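Ferric iron-binding protein HitA (Pseudomonas aeruginosa PAO1, PDB 6IWF) binds ferric iron, probably as the periplasmic solute-binding component of an iron-uptake system, and has been linked to gallium internalization. Local coordinates at residues K111-E115 with K116-K120; K181-N185 with G186-M190. All coordinates share one frame; numbering follows the deposited sequence.

Contact 1 (K111-E115 with K116-K120); sequences KKIDE and KDLPK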
loop_
_atom_site.group_PDB
_atom_site.type_symbol
_atom_site.label_atom_id
_atom_site.label_comp_id
_atom_site.label_asym_id
_atom_site.label_seq_id
_atom_site.Cartn_x
_atom_site.Cartn_y
_atom_site.Cartn_z
ATOM N N LYS A 111 14.836 2.306 -23.260
ATOM C CA LYS A 111 15.901 2.925 -24.037
ATOM C C LYS A 111 17.245 2.818 -23.336
ATOM O O LYS A 111 18.288 2.893 -23.996
ATOM C CB LYS A 111 15.574 4.392 -24.306
ATOM C CG LYS A 111 14.203 4.600 -24.910
ATOM C CD LYS A 111 14.296 4.842 -26.399
ATOM C CE LYS A 111 14.018 6.300 -26.735
ATOM N NZ LYS A 111 14.185 6.559 -28.195
ATOM N N LYS A 112 17.242 2.623 -22.016
ATOM C CA LYS A 112 18.475 2.597 -21.245
ATOM C C LYS A 112 18.856 1.214 -20.746
ATOM O O LYS A 112 20.023 1.005 -20.415
ATOM C CB LYS A 112 18.363 3.544 -20.047
ATOM C CG LYS A 112 18.009 4.964 -20.449
ATOM C CD LYS A 112 19.045 5.939 -19.938
ATOM C CE LYS A 112 18.708 7.354 -20.342
ATOM N NZ LYS A 112 19.445 7.784 -21.569
ATOM N N ILE A 113 17.916 0.274 -20.700
ATOM C CA ILE A 113 18.226 -1.101 -20.328
ATOM C C ILE A 113 17.216 -2.018 -20.996
ATOM O O ILE A 113 16.008 -1.769 -20.943
ATOM C CB ILE A 113 18.243 -1.305 -18.797
ATOM C CG1 ILE A 113 18.692 -2.730 -18.472
ATOM C CG2 ILE A 113 16.856 -1.013 -18.148
ATOM C CD1 ILE A 113 19.269 -2.878 -17.063
ATOM N N ASP A 114 17.712 -3.070 -21.646
ATOM C CA ASP A 114 16.824 -4.058 -22.240
ATOM C C ASP A 114 16.190 -4.920 -21.156
ATOM O O ASP A 114 16.799 -5.211 -20.126
ATOM C CB ASP A 114 17.575 -4.956 -23.229
ATOM C CG ASP A 114 18.134 -4.191 -24.422
ATOM O OD1 ASP A 114 17.425 -3.316 -24.969
ATOM O OD2 ASP A 114 19.287 -4.477 -24.826
ATOM N N GLU A 115 14.952 -5.338 -21.409
ATOM C CA GLU A 115 14.236 -6.191 -20.463
ATOM C C GLU A 115 15.051 -7.421 -20.070
ATOM O O GLU A 115 15.089 -7.804 -18.892
ATOM C CB GLU A 115 12.886 -6.596 -21.066
ATOM C CG GLU A 115 12.047 -7.498 -20.186
ATOM C CD GLU A 115 10.885 -8.135 -20.940
ATOM O OE1 GLU A 115 10.830 -7.994 -22.183
ATOM O OE2 GLU A 115 10.029 -8.779 -20.294
ATOM N N LYS A 116 15.741 -8.039 -21.034
ATOM C CA LYS A 116 16.493 -9.256 -20.737
ATOM C C LYS A 116 17.684 -9.003 -19.820
ATOM O O LYS A 116 18.199 -9.957 -19.225
ATOM C CB LYS A 116 16.962 -9.923 -22.035
ATOM C CG LYS A 116 18.078 -9.201 -22.768
ATOM C CD LYS A 116 18.611 -10.061 -23.921
ATOM C CE LYS A 116 19.561 -9.289 -24.821
ATOM N NZ LYS A 116 20.772 -8.806 -24.098
ATOM N N ASP A 117 18.112 -7.747 -19.668
ATOM C CA ASP A 117 19.259 -7.383 -18.841
ATOM C C ASP A 117 18.865 -6.829 -17.475
ATOM O O ASP A 117 19.743 -6.410 -16.719
ATOM C CB ASP A 117 20.129 -6.349 -19.563
ATOM C CG ASP A 117 20.770 -6.903 -20.832
ATOM O OD1 ASP A 117 21.066 -8.119 -20.873
ATOM O OD2 ASP A 117 20.967 -6.115 -21.787
ATOM N N LEU A 118 17.571 -6.788 -17.162
ATOM C CA LEU A 118 17.118 -6.368 -15.851
ATOM C C LEU A 118 17.586 -7.365 -14.791
ATOM O O LEU A 118 17.802 -8.548 -15.087
ATOM C CB LEU A 118 15.591 -6.262 -15.846
ATOM C CG LEU A 118 15.008 -5.190 -16.772
ATOM C CD1 LEU A 118 13.485 -5.304 -16.911
ATOM C CD2 LEU A 118 15.374 -3.859 -16.234
ATOM N N PRO A 119 17.724 -6.922 -13.537
ATOM C CA PRO A 119 18.062 -7.866 -12.468
ATOM C C PRO A 119 17.022 -8.964 -12.383
ATOM O O PRO A 119 15.822 -8.721 -12.541
ATOM C CB PRO A 119 18.060 -7.002 -11.203
ATOM C CG PRO A 119 17.191 -5.840 -11.552
ATOM C CD PRO A 119 17.437 -5.574 -13.012
ATOM N N LYS A 120 17.496 -10.181 -12.106
ATOM C CA LYS A 120 16.601 -11.330 -12.031
ATOM C C LYS A 120 15.798 -11.341 -10.739
ATOM O O LYS A 120 14.669 -11.852 -10.712
ATOM C CB LYS A 120 17.399 -12.638 -12.150
ATOM C CG LYS A 120 18.377 -12.738 -13.340
ATOM C CD LYS A 120 17.967 -11.912 -14.563
ATOM C CE LYS A 120 16.831 -12.545 -15.367
ATOM N NZ LYS A 120 16.594 -11.769 -16.623
HETATM O O HOH W 1 20.611 -3.402 -21.957
#
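The first torsions of I113 and L118 place a branch of each in contact: in I113, chi1 of -175° sets CG1 anti to the backbone N and leaves CG2 between N and the carbonyl carbon, while L118 has CG anti to its own carbonyl carbon at chi1 -64°. CG2 of I113 then lies 3.7 Å from CD2 of L118. The ethyl arm of I113 crosses D117 at a slant, its CD1 3.6 Å from the D117 carbonyl O.

Between these two apolar side chains the backbone makes a short 3-10 turn. D117 N donates to D114 O at 2.9 Å, and L118 N donates to E115 O at 3.2 Å; each links residues three apart, the spacing of a 3-10 turn. Both donors stand above the carbonyl plane.

On the polar side the carboxylates of D114 and D117 lie side by side and point the same way, with OD2 of D114 3.8 Å from OD2 of D117. A water mediates this pairing of like charges: it donates to D117 OD2 at 2.7 Å and more weakly to D114 OD2, while accepting from D114 N. The other oxygen of D117, OD1, forms a salt bridge with K116 NZ at 3.3 Å, whose hydrogen bond is weak; it would partly offset the accumulated negative charge.

The turn therefore has an apolar and a polar side. It belongs to the loop joining strand 97-108 to strand 134-136: I113 and L118 pack on Y108 of strand 97-108 and M190 of strand 190-194, W130 of the same loop also touches I113, and L118 reaches H213 of strand 211-213.

Contact 2 (K181-N185 with G186-M190); sequences KAVEN and GEVDM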
loop_
_atom_site.group_PDB
_atom_site.type_symbol
_atom_site.label_atom_id
_atom_site.label_comp_id
_atom_site.label_asym_id
_atom_site.label_seq_id
_atom_site.Cartn_x
_atom_site.Cartn_y
_atom_site.Cartn_z
ATOM N N LYS A 181 8.839 9.533 -12.351
ATOM C CA LYS A 181 9.126 10.466 -13.426
ATOM C C LYS A 181 10.606 10.450 -13.799
ATOM O O LYS A 181 10.942 10.676 -14.964
ATOM C CB LYS A 181 8.662 11.874 -13.032
ATOM C CG LYS A 181 7.138 12.028 -13.042
ATOM C CD LYS A 181 6.707 13.395 -12.518
ATOM C CE LYS A 181 5.186 13.610 -12.619
ATOM N NZ LYS A 181 4.778 14.998 -12.187
ATOM N N ALA A 182 11.501 10.168 -12.840
ATOM C CA ALA A 182 12.924 10.107 -13.166
ATOM C C ALA A 182 13.228 8.946 -14.109
ATOM O O ALA A 182 14.071 9.071 -15.004
ATOM C CB ALA A 182 13.767 9.997 -11.896
ATOM N N VAL A 183 12.554 7.805 -13.931
ATOM C CA VAL A 183 12.692 6.723 -14.906
ATOM C C VAL A 183 12.124 7.152 -16.248
ATOM O O VAL A 183 12.741 6.945 -17.301
ATOM C CB VAL A 183 12.007 5.441 -14.407
ATOM C CG1 VAL A 183 12.092 4.345 -15.487
ATOM C CG2 VAL A 183 12.636 4.968 -13.117
ATOM N N GLU A 184 10.923 7.737 -16.228
ATOM C CA GLU A 184 10.262 8.127 -17.464
ATOM C C GLU A 184 11.067 9.168 -18.228
ATOM O O GLU A 184 11.072 9.160 -19.464
ATOM C CB GLU A 184 8.859 8.654 -17.149
ATOM C CG GLU A 184 8.118 9.197 -18.357
ATOM C CD GLU A 184 7.765 8.110 -19.353
ATOM O OE1 GLU A 184 7.707 6.924 -18.946
ATOM O OE2 GLU A 184 7.535 8.433 -20.542
ATOM N N ASN A 185 11.769 10.051 -17.513
ATOM C CA ASN A 185 12.527 11.145 -18.109
ATOM C C ASN A 185 13.996 10.809 -18.337
ATOM O O ASN A 185 14.780 11.707 -18.665
ATOM C CB ASN A 185 12.423 12.395 -17.234
ATOM C CG ASN A 185 11.052 13.036 -17.296
ATOM O OD1 ASN A 185 10.362 12.957 -18.316
ATOM N ND2 ASN A 185 10.650 13.685 -16.207
ATOM N N GLY A 186 14.387 9.553 -18.163
ATOM C CA GLY A 186 15.742 9.151 -18.482
ATOM C C GLY A 186 16.798 9.562 -17.485
ATOM O O GLY A 186 17.986 9.563 -17.824
ATOM N N GLU A 187 16.415 9.909 -16.261
ATOM C CA GLU A 187 17.409 10.310 -15.272
ATOM C C GLU A 187 17.995 9.123 -14.522
ATOM O O GLU A 187 19.140 9.186 -14.059
ATOM C CB GLU A 187 16.792 11.292 -14.281
ATOM C CG GLU A 187 16.455 12.630 -14.906
ATOM C CD GLU A 187 15.220 13.237 -14.295
ATOM O OE1 GLU A 187 14.426 13.857 -15.038
ATOM O OE2 GLU A 187 15.050 13.077 -13.065
ATOM N N VAL A 188 17.238 8.041 -14.393
ATOM C CA VAL A 188 17.715 6.831 -13.738
ATOM C C VAL A 188 17.114 5.666 -14.504
ATOM O O VAL A 188 16.007 5.770 -15.041
ATOM C CB VAL A 188 17.353 6.796 -12.230
ATOM C CG1 VAL A 188 15.829 6.614 -12.008
ATOM C CG2 VAL A 188 18.153 5.710 -11.514
ATOM N N ASP A 189 17.869 4.560 -14.599
ATOM C CA ASP A 189 17.465 3.491 -15.510
ATOM C C ASP A 189 16.237 2.739 -15.007
ATOM O O ASP A 189 15.436 2.266 -15.818
ATOM C CB ASP A 189 18.608 2.495 -15.728
ATOM C CG ASP A 189 19.791 3.098 -16.482
ATOM O OD1 ASP A 189 19.685 4.245 -16.979
ATOM O OD2 ASP A 189 20.839 2.416 -16.575
ATOM N N MET A 190 16.077 2.598 -13.691
ATOM C CA MET A 190 14.967 1.824 -13.146
ATOM C C MET A 190 14.620 2.347 -11.755
ATOM O O MET A 190 15.368 3.117 -11.161
ATOM C CB MET A 190 15.313 0.323 -13.106
ATOM C CG MET A 190 16.487 -0.031 -12.242
ATOM S SD MET A 190 17.116 -1.706 -12.595
ATOM C CE MET A 190 17.087 -1.682 -14.305
HETATM O O HOH W 2 15.947 6.262 -17.542
HETATM O O HOH W 3 11.750 14.016 -13.897
#
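A Schellman motif ends helix 176-184 here, with G186 as its C-prime residue at phi 76°. Its two bonds are E187 N to A182 O at 2.8 Å, in the carbonyl plane, and G186 N to V183 O at 3.2 Å, where the donor stands well above the plane. A182 O also receives a weak bond from V188 N.

Past the glycine the chain folds back beside the last turn. CG1 of V188 sits against CG2 of V183 at 3.8 Å and is also near the methyl of A182. The CA-H of V183 points almost straight at V188 O, with an angle of 171° at the hydrogen. E187 is bent at chi2, which lays its carboxylate alongside N185 and A182: OE1 comes 3.3 Å from CB of N185, and OE2 3.5 Å from CB of A182. The N185 and E187 side chains lie side by side, pointing the same way, their amide and carboxylate planes 31° apart, and a water joins them by accepting from N185 ND2 and donating to E187 OE1.

Chemically, two carbonyls of the last turn, A182 O and V183 O, find their donors beyond the helix. A182 O takes two backbone N-H groups, one of them weakly, while V183 O takes G186 N and a water, so the first is met by backbone and the second by backbone and solvent.

How the contacts relate
Contact 1 comes first along the chain, in the loop between strands 97-108 and 134-136, and contact 2 follows at the end of helix 176-184, leading into strand 190-194. Their centres are 13 Å apart, and they touch directly: CD2 of L118 lies 3.4 Å from CE of M190, and K112 packs on D189 and G186. Strand 190-194 pairs antiparallel with 97-108 and parallel with 134-136, so the helix end and the loop joining those two strands meet where M190 starts the strand between them. Contact 1 is away from the iron site; in contact 2 the V183 side chain is about 10 Å from that of Y197, an iron-binding residue whose site is without iron in this model.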